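Local structure of uncharacterized protein (Staphylococcus aureus subsp. aureus, 4LQZ) at residues A[25-30]-A[134-139]; A[44-49]-A[73-78]; A[94-99]-A[108-113]. The protein is of unknown function but adopts a streptavidin-like, all-antiparallel beta fold and belongs to the DUF4909 family. All blocks are in the same frame, centred on the assembly; numbering follows the deposited sequence.

Overall arrangement
All three contacts belong to one curled antiparallel sheet of streptavidin-like topology, and together they illustrate how first and last strands, a long loop and a hairpin are tied into one unit. Contact 1 and contact 3 have centres about 13 Å apart and meet through neighbouring strands 138-142 and 105-110, with Met138 O and Leu108 N 2.9 Å apart. Contact 1 also lies about 13 Å, centre to centre, from contact 2; the loop 73-78 bridges them, Gln26 OE1 reaching Lys77 N at 2.8 Å. Contacts 2 and 3 do not touch: their centres are about 19 Å apart and their nearest atoms about 7 Å.

Contact 1. Residues A[25-30]-A[134-139]; sequences QQHNET and QNDRMT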
loop_
_atom_site.group_PDB
_atom_site.type_symbol
_atom_site.label_atom_id
_atom_site.label_comp_id
_atom_site.label_asym_id
_atom_site.label_seq_id
_atom_site.Cartn_x
_atom_site.Cartn_y
_atom_site.Cartn_z
ATOM N N GLN A 25 -11.422 2.268 2.060
ATOM C CA GLN A 25 -12.131 2.115 3.328
ATOM C C GLN A 25 -11.163 1.780 4.437
ATOM O O GLN A 25 -10.165 1.082 4.230
ATOM C CB GLN A 25 -13.218 1.040 3.233
ATOM C CG GLN A 25 -14.378 1.435 2.331
ATOM C CD GLN A 25 -15.468 0.392 2.311
ATOM O OE1 GLN A 25 -15.518 -0.530 3.139
ATOM N NE2 GLN A 25 -16.378 0.526 1.365
ATOM N N GLN A 26 -11.426 2.339 5.604
ATOM C CA GLN A 26 -10.646 2.101 6.814
ATOM C C GLN A 26 -11.599 2.252 7.983
ATOM O O GLN A 26 -12.317 3.250 8.051
ATOM C CB GLN A 26 -9.441 3.032 6.909
ATOM C CG GLN A 26 -8.258 2.424 7.656
ATOM C CD GLN A 26 -7.378 3.482 8.295
ATOM O OE1 GLN A 26 -7.837 4.547 8.718
ATOM N NE2 GLN A 26 -6.095 3.199 8.413
ATOM N N HIS A 27 -11.688 1.221 8.830
ATOM C CA HIS A 27 -12.630 1.162 9.965
ATOM C C HIS A 27 -14.085 1.322 9.436
ATOM O O HIS A 27 -14.863 2.126 9.941
ATOM C CB HIS A 27 -12.272 2.212 11.047
ATOM C CG HIS A 27 -10.894 2.038 11.612
ATOM N ND1 HIS A 27 -10.645 1.157 12.653
ATOM C CD2 HIS A 27 -9.733 2.638 11.265
ATOM C CE1 HIS A 27 -9.346 1.250 12.899
ATOM N NE2 HIS A 27 -8.756 2.119 12.086
ATOM N N ASN A 28 -14.399 0.587 8.350
ATOM C CA ASN A 28 -15.698 0.489 7.653
ATOM C C ASN A 28 -16.205 1.839 7.100
ATOM O O ASN A 28 -17.373 1.933 6.696
ATOM C CB ASN A 28 -16.782 -0.157 8.564
ATOM C CG ASN A 28 -16.360 -1.438 9.243
ATOM O OD1 ASN A 28 -15.676 -2.289 8.667
ATOM N ND2 ASN A 28 -16.761 -1.600 10.491
ATOM N N GLU A 29 -15.328 2.859 7.038
ATOM C CA GLU A 29 -15.689 4.168 6.510
ATOM C C GLU A 29 -14.917 4.459 5.247
ATOM O O GLU A 29 -13.711 4.222 5.196
ATOM C CB GLU A 29 -15.429 5.277 7.545
ATOM N N THR A 30 -15.613 4.992 4.238
ATOM C CA THR A 30 -15.019 5.447 2.995
ATOM C C THR A 30 -14.168 6.711 3.296
ATOM O O THR A 30 -14.639 7.639 3.957
ATOM C CB THR A 30 -16.108 5.681 1.955
ATOM O OG1 THR A 30 -16.821 4.456 1.787
ATOM C CG2 THR A 30 -15.549 6.171 0.615
ATOM N N GLN A 134 -3.404 -5.628 12.864
ATOM C CA GLN A 134 -4.003 -5.513 11.535
ATOM C C GLN A 134 -5.246 -4.629 11.525
ATOM O O GLN A 134 -5.837 -4.436 10.477
ATOM C CB GLN A 134 -4.347 -6.929 11.002
ATOM C CG GLN A 134 -3.123 -7.719 10.522
ATOM C CD GLN A 134 -2.345 -6.986 9.440
ATOM O OE1 GLN A 134 -2.914 -6.411 8.523
ATOM N NE2 GLN A 134 -1.037 -6.902 9.586
ATOM N N ASN A 135 -5.648 -4.094 12.676
ATOM C CA ASN A 135 -6.863 -3.286 12.792
ATOM C C ASN A 135 -6.850 -1.984 11.955
ATOM O O ASN A 135 -7.936 -1.509 11.598
ATOM C CB ASN A 135 -7.180 -3.003 14.267
ATOM C CG ASN A 135 -7.883 -4.190 14.926
ATOM O OD1 ASN A 135 -8.185 -5.195 14.277
ATOM N ND2 ASN A 135 -8.190 -4.100 16.219
ATOM N N ASP A 136 -5.663 -1.421 11.603
ATOM C CA ASP A 136 -5.644 -0.207 10.796
ATOM C C ASP A 136 -5.443 -0.513 9.314
ATOM O O ASP A 136 -5.098 0.381 8.545
ATOM C CB ASP A 136 -4.576 0.788 11.285
ATOM C CG ASP A 136 -4.847 1.288 12.694
ATOM O OD1 ASP A 136 -5.995 1.726 12.964
ATOM O OD2 ASP A 136 -3.922 1.239 13.521
ATOM N N ARG A 137 -5.721 -1.743 8.902
ATOM C CA ARG A 137 -5.536 -2.132 7.510
ATOM C C ARG A 137 -6.484 -1.375 6.587
ATOM O O ARG A 137 -7.602 -1.007 6.955
ATOM C CB ARG A 137 -5.713 -3.654 7.319
ATOM C CG ARG A 137 -7.147 -4.126 7.435
ATOM C CD ARG A 137 -7.374 -5.476 6.815
ATOM N NE ARG A 137 -8.695 -5.952 7.194
ATOM C CZ ARG A 137 -9.005 -7.225 7.383
ATOM N NH1 ARG A 137 -8.089 -8.172 7.216
ATOM N NH2 ARG A 137 -10.227 -7.564 7.772
HETATM N N MSE A 138 -6.023 -1.139 5.386
HETATM C CA MSE A 138 -6.831 -0.475 4.382
HETATM C C MSE A 138 -7.628 -1.501 3.601
HETATM O O MSE A 138 -7.108 -2.566 3.320
HETATM C CB MSE A 138 -5.925 0.300 3.428
HETATM C CG MSE A 138 -6.553 1.544 2.885
HETATM SE SE MSE A 138 -5.164 2.774 2.236
HETATM C CE MSE A 138 -5.110 4.011 3.737
ATOM N N THR A 139 -8.864 -1.156 3.208
ATOM C CA THR A 139 -9.685 -2.023 2.354
ATOM C C THR A 139 -9.874 -1.277 1.035
ATOM O O THR A 139 -10.267 -0.095 1.029
ATOM C CB THR A 139 -11.006 -2.449 3.015
ATOM O OG1 THR A 139 -10.698 -3.310 4.101
ATOM C CG2 THR A 139 -11.942 -3.212 2.052
HETATM O O HOH W 1 -8.857 -0.740 9.240
#
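Gln25 and Thr139 pair through their backbones, and the register they set is continued by side chains where the strands part. Gln25 N donates to Thr139 O (2.8 Å), and Thr139 N answers to Gln25 O at the same 2.8 Å, the two-bond signature of a hydrogen-bonded antiparallel pair. On the face these residues share, Gln25 CB sits 4.1 Å from Thr139 CB.

Beyond this pair, polar side chains replace backbone bonds. The extended chain of Gln26 lays its CG 3.6 Å from Arg137 O and carries NE2 to Asp136 O at 3.0 Å, a bond that arrives tilted from both the amide and the carbonyl plane. The other end of this buried amide is occupied too, OE1 accepting from Lys77 N, so the group is held from two directions. His27 makes a His-carboxylate hydrogen bond: NE2 gives its N-H to the anti lone pair of Asp136 OD1 at 2.9 Å. A chi1 of -59°, with CG beside the backbone N, carries the ring across to Asp136. The acceptor lies in the ring plane, although the carboxylate is turned 64° against it and the bond is bent, 139° at the hydrogen. Asp136 OD2 is engaged by His133 NE2, so both carboxylate oxygens have a histidine partner, which fixes the rotation of the group.

A water bridges the two segments over one face of the His27 ring, above its centre. It donates to Asn135 O and Arg137 O, with a weak, long bond from His27 N.

The type I' turn Gln26-Glu29 makes 21-26 and 29-36 a tight hairpin, while a type I turn, Gln134-Arg137, leads into strand 138-142. That last strand is flanked by 21-26 on one side and 105-110 on the other, where Met138 bonds to Leu108 through the backbone.

Contact 2. Residues A[44-49]-A[73-78]; sequences RGIEKG and VLNCKP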
loop_
_atom_site.group_PDB
_atom_site.type_symbol
_atom_site.label_atom_id
_atom_site.label_comp_id
_atom_site.label_asym_id
_atom_site.label_seq_id
_atom_site.Cartn_x
_atom_site.Cartn_y
_atom_site.Cartn_z
ATOM N N ARG A 44 -7.863 10.649 -4.281
ATOM C CA ARG A 44 -8.922 11.636 -4.102
ATOM C C ARG A 44 -9.509 11.395 -2.713
ATOM O O ARG A 44 -10.254 10.441 -2.555
ATOM C CB ARG A 44 -9.990 11.531 -5.223
ATOM C CG ARG A 44 -9.492 12.005 -6.593
ATOM C CD ARG A 44 -10.533 11.851 -7.687
ATOM N NE ARG A 44 -10.744 13.124 -8.372
ATOM C CZ ARG A 44 -11.764 13.943 -8.137
ATOM N NH1 ARG A 44 -12.712 13.604 -7.273
ATOM N NH2 ARG A 44 -11.858 15.095 -8.784
ATOM N N GLY A 45 -9.068 12.166 -1.713
ATOM C CA GLY A 45 -9.558 12.090 -0.331
ATOM C C GLY A 45 -10.168 13.419 0.062
ATOM O O GLY A 45 -11.030 13.927 -0.667
ATOM N N ILE A 46 -9.663 14.052 1.167
ATOM C CA ILE A 46 -10.069 15.424 1.559
ATOM C C ILE A 46 -9.559 16.361 0.483
ATOM O O ILE A 46 -10.139 17.420 0.220
ATOM C CB ILE A 46 -9.567 15.906 2.951
ATOM C CG1 ILE A 46 -9.339 14.785 3.976
ATOM C CG2 ILE A 46 -10.480 17.024 3.503
ATOM C CD1 ILE A 46 -8.716 15.315 5.329
ATOM N N GLU A 47 -8.408 15.986 -0.086
ATOM C CA GLU A 47 -7.745 16.700 -1.177
ATOM C C GLU A 47 -7.209 15.699 -2.174
ATOM O O GLU A 47 -7.297 14.495 -1.940
ATOM C CB GLU A 47 -6.600 17.598 -0.653
ATOM C CG GLU A 47 -7.039 18.831 0.133
ATOM C CD GLU A 47 -7.981 19.828 -0.524
ATOM O OE1 GLU A 47 -7.977 19.939 -1.771
ATOM O OE2 GLU A 47 -8.702 20.530 0.222
ATOM N N LYS A 48 -6.653 16.189 -3.279
ATOM C CA LYS A 48 -6.021 15.350 -4.300
ATOM C C LYS A 48 -4.550 15.184 -3.977
ATOM O O LYS A 48 -3.905 16.116 -3.501
ATOM C CB LYS A 48 -6.153 15.991 -5.695
ATOM C CG LYS A 48 -7.476 15.766 -6.403
ATOM C CD LYS A 48 -7.895 17.002 -7.216
ATOM C CE LYS A 48 -7.301 17.095 -8.607
ATOM N NZ LYS A 48 -7.511 18.444 -9.206
ATOM N N GLY A 49 -3.999 14.043 -4.321
ATOM C CA GLY A 49 -2.573 13.818 -4.141
ATOM C C GLY A 49 -2.045 12.717 -5.026
ATOM O O GLY A 49 -2.815 12.002 -5.660
ATOM N N VAL A 73 -4.407 14.940 2.664
ATOM C CA VAL A 73 -4.882 14.352 1.403
ATOM C C VAL A 73 -5.789 13.150 1.719
ATOM O O VAL A 73 -6.949 13.143 1.320
ATOM C CB VAL A 73 -3.727 13.970 0.431
ATOM C CG1 VAL A 73 -4.240 13.155 -0.763
ATOM C CG2 VAL A 73 -2.971 15.209 -0.046
ATOM N N LEU A 74 -5.258 12.139 2.429
ATOM C CA LEU A 74 -5.999 10.942 2.768
ATOM C C LEU A 74 -6.074 10.799 4.271
ATOM O O LEU A 74 -5.077 10.471 4.915
ATOM C CB LEU A 74 -5.360 9.707 2.131
ATOM C CG LEU A 74 -6.123 8.389 2.307
ATOM C CD1 LEU A 74 -7.455 8.438 1.591
ATOM C CD2 LEU A 74 -5.293 7.247 1.819
ATOM N N ASN A 75 -7.259 11.032 4.817
ATOM C CA ASN A 75 -7.439 11.014 6.256
ATOM C C ASN A 75 -7.673 9.599 6.786
ATOM O O ASN A 75 -8.813 9.174 6.986
ATOM C CB ASN A 75 -8.556 11.952 6.654
ATOM C CG ASN A 75 -8.558 12.273 8.123
ATOM O OD1 ASN A 75 -7.625 11.927 8.871
ATOM N ND2 ASN A 75 -9.609 12.945 8.559
ATOM N N CYS A 76 -6.569 8.889 7.028
ATOM C CA CYS A 76 -6.539 7.526 7.545
ATOM C C CYS A 76 -5.798 7.507 8.882
ATOM O O CYS A 76 -5.110 8.482 9.210
ATOM C CB CYS A 76 -5.914 6.562 6.532
ATOM S SG CYS A 76 -4.107 6.438 6.603
ATOM N N LYS A 77 -5.976 6.422 9.677
ATOM C CA LYS A 77 -5.313 6.257 10.974
ATOM C C LYS A 77 -3.794 6.139 10.764
ATOM O O LYS A 77 -3.357 5.376 9.901
ATOM C CB LYS A 77 -5.872 5.049 11.742
ATOM C CG LYS A 77 -7.340 5.217 12.128
ATOM C CD LYS A 77 -7.537 5.518 13.598
ATOM C CE LYS A 77 -8.983 5.390 14.009
ATOM N NZ LYS A 77 -9.781 6.604 13.686
ATOM N N PRO A 78 -2.986 6.934 11.487
ATOM C CA PRO A 78 -1.533 6.943 11.237
ATOM C C PRO A 78 -0.789 5.624 11.436
ATOM O O PRO A 78 0.252 5.447 10.800
ATOM C CB PRO A 78 -1.010 7.981 12.239
ATOM C CG PRO A 78 -2.088 8.131 13.243
ATOM C CD PRO A 78 -3.351 7.956 12.496
#
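The side-chain amide of Asn75 is the flat group here, and what meets it is the end of Ile46: CD1 lies 4.1 Å from both CG and ND2 of Asn75. The closer touch is on the stem, with Ile46 CD1 3.6 Å from Asn75 CB, and the two side chains run obliquely past each other. The backbone points CB of Asn75 toward 44-49, and a chi1 of -164° swings CG away from the residue's own N, leaving ND2 as well as CG near the isoleucine methyl.

A single carbonyl is the polar hub. Val73 O receives Ile46 N at 2.9 Å and Glu47 N at 3.5 Å, both weak bonds: the first is short but bent (129° at the hydrogen), the second straight but long. Gly45 CA adds a CA-H...O contact to the same oxygen. This joins the turn between strands 40-44 and 48-58 of the streptavidin-like sheet to the long loop between strands 61-66 and 85-88, whose Asn75 centres an inverse gamma turn.

Val73 splits its methyls over the end of the turn and the start of strand 48-58. CG1 rests 3.5 Å from Glu47 O and also reaches Gly49 N, while CG2 faces Lys48 O at 3.7 Å. Further along the loop, Leu74 and Cys76 pack on Met138.

Contact 3. Residues A[94-99]-A[108-113]; sequences YVYLIE and LSALQD
Leu111 fits its two methyls between the side chains of Val95 and Leu97, CD1 coming to Val95 CG1 and CD2 to Leu97 CB, both at 3.8 Å. Its CG lies beside the backbone N, anti to the carbonyl carbon (chi1 -59°), and from there the fork lies against the strand, CD1 near Val95 O and CD2 near Leu97 N. On the other face of the sheet, Ile98 CG1 and Leu108 CD2 lie 4.1 Å apart, their side chains alongside and pointing the same way. Tyr96 shares that face. Its ring turns an edge to the partner backbone, with Ser109 C in its plane and CD1 3.6 Å from Ala110 N; CE1 reaches the methyl of Ala110. The ring also stacks on Phe80, whose O is bonded to the tyrosine OH.

These strands form the beta hairpin 91-100/105-110 of the curled, streptavidin-like sheet; their segments 94-99 and 108-110 run at 127° to each other, well short of the 180° of straight antiparallel strands. Leu97 and Ser109 are a hydrogen-bonded pair of this hairpin: Leu97 N donates to Ser109 O, and Ser109 N returns a nearly straight bond to Leu97 O (2.8 Å, 176°).

At the polar margin, a water links Ser109 OG, from which it accepts at 2.9 Å, to Glu99 OE1, to which it donates. Glu99 OE1 is also bonded by His107 ND1, while Glu99 OE2 forms a salt bridge with Lys130.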
loop_
_atom_site.group_PDB
_atom_site.type_symbol
_atom_site.label_atom_id
_atom_site.label_comp_id
_atom_site.label_asym_id
_atom_site.label_seq_id
_atom_site.Cartn_x
_atom_site.Cartn_y
_atom_site.Cartn_z
ATOM N N TYR A 94 6.449 2.599 1.641
ATOM C CA TYR A 94 5.779 1.847 2.719
ATOM C C TYR A 94 5.236 0.568 2.068
ATOM O O TYR A 94 4.546 0.646 1.047
ATOM C CB TYR A 94 4.684 2.702 3.392
ATOM C CG TYR A 94 5.273 3.865 4.156
ATOM C CD1 TYR A 94 5.708 5.013 3.495
ATOM C CD2 TYR A 94 5.506 3.778 5.528
ATOM C CE1 TYR A 94 6.345 6.050 4.179
ATOM C CE2 TYR A 94 6.126 4.818 6.227
ATOM C CZ TYR A 94 6.524 5.961 5.549
ATOM O OH TYR A 94 7.128 6.997 6.225
ATOM N N VAL A 95 5.620 -0.607 2.599
ATOM C CA VAL A 95 5.305 -1.899 1.980
ATOM C C VAL A 95 4.086 -2.602 2.642
ATOM O O VAL A 95 4.021 -2.710 3.865
ATOM C CB VAL A 95 6.553 -2.826 1.980
ATOM C CG1 VAL A 95 6.328 -4.059 1.105
ATOM C CG2 VAL A 95 7.827 -2.063 1.561
ATOM N N TYR A 96 3.132 -3.073 1.803
ATOM C CA TYR A 96 1.920 -3.753 2.265
ATOM C C TYR A 96 1.695 -5.037 1.538
ATOM O O TYR A 96 1.898 -5.108 0.322
ATOM C CB TYR A 96 0.668 -2.865 2.091
ATOM C CG TYR A 96 0.782 -1.601 2.913
ATOM C CD1 TYR A 96 0.403 -1.585 4.251
ATOM C CD2 TYR A 96 1.396 -0.460 2.393
ATOM C CE1 TYR A 96 0.605 -0.455 5.044
ATOM C CE2 TYR A 96 1.598 0.674 3.174
ATOM C CZ TYR A 96 1.188 0.679 4.496
ATOM O OH TYR A 96 1.416 1.794 5.278
ATOM N N LEU A 97 1.229 -6.045 2.273
ATOM C CA LEU A 97 0.817 -7.279 1.654
ATOM C C LEU A 97 -0.537 -7.009 1.023
ATOM O O LEU A 97 -1.445 -6.534 1.714
ATOM C CB LEU A 97 0.751 -8.446 2.656
ATOM C CG LEU A 97 0.122 -9.754 2.119
ATOM C CD1 LEU A 97 1.000 -10.395 1.033
ATOM C CD2 LEU A 97 -0.224 -10.741 3.275
ATOM N N ILE A 98 -0.664 -7.281 -0.290
ATOM C CA ILE A 98 -1.938 -7.140 -0.969
ATOM C C ILE A 98 -2.702 -8.451 -0.791
ATOM O O ILE A 98 -2.225 -9.501 -1.248
ATOM C CB ILE A 98 -1.794 -6.769 -2.488
ATOM C CG1 ILE A 98 -0.961 -5.484 -2.699
ATOM C CG2 ILE A 98 -3.178 -6.665 -3.150
ATOM C CD1 ILE A 98 -0.460 -5.322 -4.204
ATOM N N GLU A 99 -3.876 -8.405 -0.130
ATOM C CA GLU A 99 -4.706 -9.615 -0.035
ATOM C C GLU A 99 -5.916 -9.444 -0.939
ATOM O O GLU A 99 -6.611 -8.433 -0.859
ATOM C CB GLU A 99 -5.136 -9.924 1.396
ATOM C CG GLU A 99 -4.008 -9.802 2.406
ATOM C CD GLU A 99 -4.389 -10.239 3.802
ATOM O OE1 GLU A 99 -5.337 -9.658 4.378
ATOM O OE2 GLU A 99 -3.763 -11.199 4.301
ATOM N N LEU A 108 -4.831 -3.936 2.104
ATOM C CA LEU A 108 -3.463 -3.446 2.145
ATOM C C LEU A 108 -3.063 -3.719 3.566
ATOM O O LEU A 108 -3.544 -3.030 4.466
ATOM C CB LEU A 108 -3.369 -1.968 1.763
ATOM C CG LEU A 108 -3.648 -1.611 0.310
ATOM C CD1 LEU A 108 -3.289 -0.163 0.052
ATOM C CD2 LEU A 108 -2.923 -2.559 -0.674
ATOM N N SER A 109 -2.330 -4.810 3.802
ATOM C CA SER A 109 -2.001 -5.176 5.188
ATOM C C SER A 109 -0.570 -4.868 5.529
ATOM O O SER A 109 0.327 -5.290 4.804
ATOM C CB SER A 109 -2.301 -6.651 5.424
ATOM O OG SER A 109 -3.663 -6.884 5.103
ATOM N N ALA A 110 -0.356 -4.130 6.645
ATOM C CA ALA A 110 0.959 -3.756 7.160
ATOM C C ALA A 110 1.754 -5.001 7.532
ATOM O O ALA A 110 1.193 -6.019 7.937
ATOM C CB ALA A 110 0.835 -2.824 8.373
ATOM N N LEU A 111 3.064 -4.909 7.319
ATOM C CA LEU A 111 4.052 -5.940 7.582
ATOM C C LEU A 111 4.867 -5.575 8.804
ATOM O O LEU A 111 4.881 -4.408 9.196
ATOM C CB LEU A 111 4.985 -6.086 6.364
ATOM C CG LEU A 111 4.369 -6.453 5.008
ATOM C CD1 LEU A 111 5.433 -6.401 3.949
ATOM C CD2 LEU A 111 3.709 -7.872 5.036
ATOM N N GLN A 112 5.570 -6.562 9.381
ATOM C CA GLN A 112 6.468 -6.387 10.518
ATOM C C GLN A 112 7.682 -5.595 10.062
ATOM O O GLN A 112 8.203 -5.864 8.974
ATOM C CB GLN A 112 6.888 -7.750 11.088
ATOM N N ASP A 113 8.102 -4.602 10.872
ATOM C CA ASP A 113 9.248 -3.742 10.568
ATOM C C ASP A 113 10.527 -4.323 11.221
ATOM O O ASP A 113 10.444 -5.294 11.978
ATOM C CB ASP A 113 8.966 -2.297 11.042
ATOM C CG ASP A 113 9.739 -1.188 10.335
ATOM O OD1 ASP A 113 10.739 -1.499 9.651
ATOM O OD2 ASP A 113 9.362 -0.006 10.496
HETATM O O HOH W 2 -5.296 -8.087 7.153
#